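Malonyl-CoA decarboxylase (Rhodopseudomonas palustris, PDB 4KSA) probably catalyses the decarboxylation of malonyl-CoA. Local coordinates at residues A[362-367]-A[375-380]. Numbering follows the deposited sequence.
Sequences AAYFLQ and PLDPVA
Y364 and F365, in the last turns of helix 347-367, reach across to D377, the N-cap residue of helix 378-385. The motif is a helix N-cap: the two consecutive aromatic rings of the preceding helix pack on the capping residue, with a loop joining the helices. Both helices belong to the C-terminal domain, of the acetyltransferase clan.

The Y364 side chain crosses that of D377 at about a right angle. With CG anti to the backbone N, the Y364 side chain leaves the helix toward D377, and its phenol end meets the D377 methylene, with Y364 CZ 3.6 Å from D377 CB. The ring and carboxylate planes are 62° apart. Y364 OH also gives a weak hydrogen bond to D377 OD1, at 3.4 Å. The L376 side chain crosses that of Y364 at about a right angle and touches the ring by one methyl, with L376 CD1 3.8 Å from Y364 CE1. W314 and F311 also meet the Y364 ring.

F365 is turned differently. It lies side by side with D377 and points the same way, with ring and carboxylate planes 84° apart. D377 OD2 sits at the ring edge, in its plane, 3.8 Å from F365 CE2. One face of the F365 ring has Y364 CD2 above it, offset toward the rim. Beyond the two helices, F365 packs on V412 and Y414 of strand 411-416 and on L390 and L393 of strand 389-394. The contact therefore lies against the 411-416/389-394 end of the sheet.

The D377 carboxylate meets both helices. OD1 has the weak bond from the phenol. D377 OD2 accepts the capping bond from A380 N, at 2.8 Å but bent to 125° and weak. The A380 methyl adds a looser apolar touch, with A380 CB 4.2 Å from F365 CE2.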
ATOM      1  N   ALA A 362      -4.651  20.058 -45.271  1.00 53.23           N
ATOM      2  CA  ALA A 362      -6.023  19.628 -45.030  1.00 52.24           C
ATOM      3  C   ALA A 362      -6.406  18.384 -45.844  1.00 51.40           C
ATOM      4  O   ALA A 362      -7.057  17.478 -45.334  1.00 50.39           O
ATOM      5  CB  ALA A 362      -6.979  20.766 -45.331  1.00 52.39           C
ATOM      6  N   ALA A 363      -6.013  18.336 -47.112  1.00 51.42           N
ATOM      7  CA  ALA A 363      -6.340  17.176 -47.929  1.00 51.96           C
ATOM      8  C   ALA A 363      -5.528  16.006 -47.383  1.00 52.85           C
ATOM      9  O   ALA A 363      -5.998  14.869 -47.357  1.00 53.33           O
ATOM     10  CB  ALA A 363      -5.990  17.427 -49.385  1.00 50.98           C
ATOM     11  N   TYR A 364      -4.306  16.296 -46.946  1.00 51.98           N
ATOM     12  CA  TYR A 364      -3.442  15.276 -46.365  1.00 51.51           C
ATOM     13  C   TYR A 364      -4.201  14.630 -45.192  1.00 50.27           C
ATOM     14  O   TYR A 364      -4.559  13.453 -45.219  1.00 49.44           O
ATOM     15  CB  TYR A 364      -2.153  15.933 -45.864  1.00 51.29           C
ATOM     16  CG  TYR A 364      -1.253  15.023 -45.069  1.00 52.20           C
ATOM     17  CD1 TYR A 364      -0.752  13.850 -45.623  1.00 52.85           C
ATOM     18  CD2 TYR A 364      -0.878  15.349 -43.769  1.00 53.52           C
ATOM     19  CE1 TYR A 364       0.107  13.019 -44.905  1.00 52.49           C
ATOM     20  CE2 TYR A 364      -0.015  14.525 -43.038  1.00 53.39           C
ATOM     21  CZ  TYR A 364       0.474  13.363 -43.616  1.00 52.16           C
ATOM     22  OH  TYR A 364       1.347  12.563 -42.919  1.00 51.21           O
ATOM     23  N   PHE A 365      -4.461  15.432 -44.175  1.00 47.85           N
ATOM     24  CA  PHE A 365      -5.165  14.972 -43.003  1.00 48.30           C
ATOM     25  C   PHE A 365      -6.536  14.389 -43.272  1.00 49.97           C
ATOM     26  O   PHE A 365      -6.849  13.302 -42.791  1.00 52.02           O
ATOM     27  CB  PHE A 365      -5.296  16.119 -42.010  1.00 47.55           C
ATOM     28  CG  PHE A 365      -4.032  16.426 -41.276  1.00 46.80           C
ATOM     29  CD1 PHE A 365      -3.597  17.737 -41.133  1.00 46.71           C
ATOM     30  CD2 PHE A 365      -3.302  15.408 -40.670  1.00 46.24           C
ATOM     31  CE1 PHE A 365      -2.459  18.031 -40.392  1.00 47.13           C
ATOM     32  CE2 PHE A 365      -2.164  15.690 -39.928  1.00 45.34           C
ATOM     33  CZ  PHE A 365      -1.741  17.003 -39.786  1.00 46.40           C
ATOM     34  N   LEU A 366      -7.361  15.095 -44.035  1.00 51.05           N
ATOM     35  CA  LEU A 366      -8.710  14.611 -44.291  1.00 53.31           C
ATOM     36  C   LEU A 366      -8.905  13.632 -45.435  1.00 55.71           C
ATOM     37  O   LEU A 366      -9.888  12.887 -45.440  1.00 57.29           O
ATOM     38  CB  LEU A 366      -9.664  15.788 -44.479  1.00 51.86           C
ATOM     39  CG  LEU A 366     -10.164  16.473 -43.208  1.00 50.92           C
ATOM     40  CD1 LEU A 366      -9.019  16.818 -42.305  1.00 53.07           C
ATOM     41  CD2 LEU A 366     -10.911  17.725 -43.585  1.00 53.77           C
ATOM     42  N   GLN A 367      -7.984  13.608 -46.393  1.00 57.71           N
ATOM     43  CA  GLN A 367      -8.132  12.719 -47.545  1.00 60.07           C
ATOM     44  C   GLN A 367      -7.077  11.626 -47.700  1.00 61.21           C
ATOM     45  O   GLN A 367      -7.389  10.528 -48.148  1.00 61.15           O
ATOM     46  CB  GLN A 367      -8.192  13.552 -48.831  1.00 61.47           C
ATOM     47  CG  GLN A 367      -9.483  14.349 -49.020  1.00 64.64           C
ATOM     48  CD  GLN A 367      -9.327  15.503 -50.009  1.00 68.40           C
ATOM     49  OE1 GLN A 367      -8.738  15.347 -51.087  1.00 69.76           O
ATOM     50  NE2 GLN A 367      -9.864  16.667 -49.648  1.00 68.03           N
ATOM     51  N   PRO A 375      -6.151   7.179 -41.579  1.00 68.21           N
ATOM     52  CA  PRO A 375      -5.429   8.408 -41.888  1.00 67.03           C
ATOM     53  C   PRO A 375      -3.931   8.110 -41.978  1.00 65.42           C
ATOM     54  O   PRO A 375      -3.338   7.526 -41.076  1.00 66.04           O
ATOM     55  CB  PRO A 375      -5.808   9.339 -40.728  1.00 66.65           C
ATOM     56  CG  PRO A 375      -6.479   8.433 -39.709  1.00 66.55           C
ATOM     57  CD  PRO A 375      -7.160   7.412 -40.539  1.00 66.33           C
ATOM     58  N   LEU A 376      -3.343   8.507 -43.096  1.00 63.55           N
ATOM     59  CA  LEU A 376      -1.936   8.290 -43.385  1.00 60.81           C
ATOM     60  C   LEU A 376      -0.959   8.806 -42.326  1.00 58.91           C
ATOM     61  O   LEU A 376       0.026   8.133 -42.018  1.00 60.36           O
ATOM     62  CB  LEU A 376      -1.620   8.924 -44.737  1.00 60.55           C
ATOM     63  CG  LEU A 376      -0.363   8.610 -45.538  1.00 61.21           C
ATOM     64  CD1 LEU A 376      -0.306   9.671 -46.617  1.00 62.86           C
ATOM     65  CD2 LEU A 376       0.921   8.652 -44.711  1.00 62.53           C
ATOM     66  N   ASP A 377      -1.204   9.987 -41.769  1.00 56.01           N
ATOM     67  CA  ASP A 377      -0.280  10.514 -40.765  1.00 54.83           C
ATOM     68  C   ASP A 377      -0.374   9.739 -39.463  1.00 54.08           C
ATOM     69  O   ASP A 377      -1.429   9.680 -38.830  1.00 55.81           O
ATOM     70  CB  ASP A 377      -0.541  11.997 -40.487  1.00 55.26           C
ATOM     71  CG  ASP A 377       0.331  12.555 -39.347  1.00 56.06           C
ATOM     72  OD1 ASP A 377       1.565  12.695 -39.519  1.00 55.89           O
ATOM     73  OD2 ASP A 377      -0.229  12.860 -38.271  1.00 55.93           O
ATOM     74  N   PRO A 378       0.741   9.133 -39.045  1.00 51.13           N
ATOM     75  CA  PRO A 378       0.819   8.349 -37.809  1.00 49.78           C
ATOM     76  C   PRO A 378       0.387   9.073 -36.515  1.00 46.98           C
ATOM     77  O   PRO A 378      -0.230   8.461 -35.644  1.00 47.29           O
ATOM     78  CB  PRO A 378       2.286   7.910 -37.776  1.00 49.62           C
ATOM     79  CG  PRO A 378       2.987   8.987 -38.569  1.00 50.14           C
ATOM     80  CD  PRO A 378       2.046   9.174 -39.720  1.00 49.83           C
ATOM     81  N   VAL A 379       0.707  10.361 -36.383  1.00 43.03           N
ATOM     82  CA  VAL A 379       0.331  11.097 -35.177  1.00 39.90           C
ATOM     83  C   VAL A 379      -1.160  11.427 -35.179  1.00 41.94           C
ATOM     84  O   VAL A 379      -1.780  11.600 -34.127  1.00 42.24           O
ATOM     85  CB  VAL A 379       1.135  12.392 -35.027  1.00 34.48           C
ATOM     86  CG1 VAL A 379       0.624  13.179 -33.868  1.00 32.66           C
ATOM     87  CG2 VAL A 379       2.571  12.077 -34.793  1.00 33.46           C
ATOM     88  N   ALA A 380      -1.744  11.503 -36.362  1.00 41.98           N
ATOM     89  CA  ALA A 380      -3.154  11.794 -36.446  1.00 44.04           C
ATOM     90  C   ALA A 380      -3.925  10.506 -36.144  1.00 45.13           C
ATOM     91  O   ALA A 380      -4.967  10.527 -35.480  1.00 45.86           O
ATOM     92  CB  ALA A 380      -3.497  12.315 -37.835  1.00 45.42           C
TER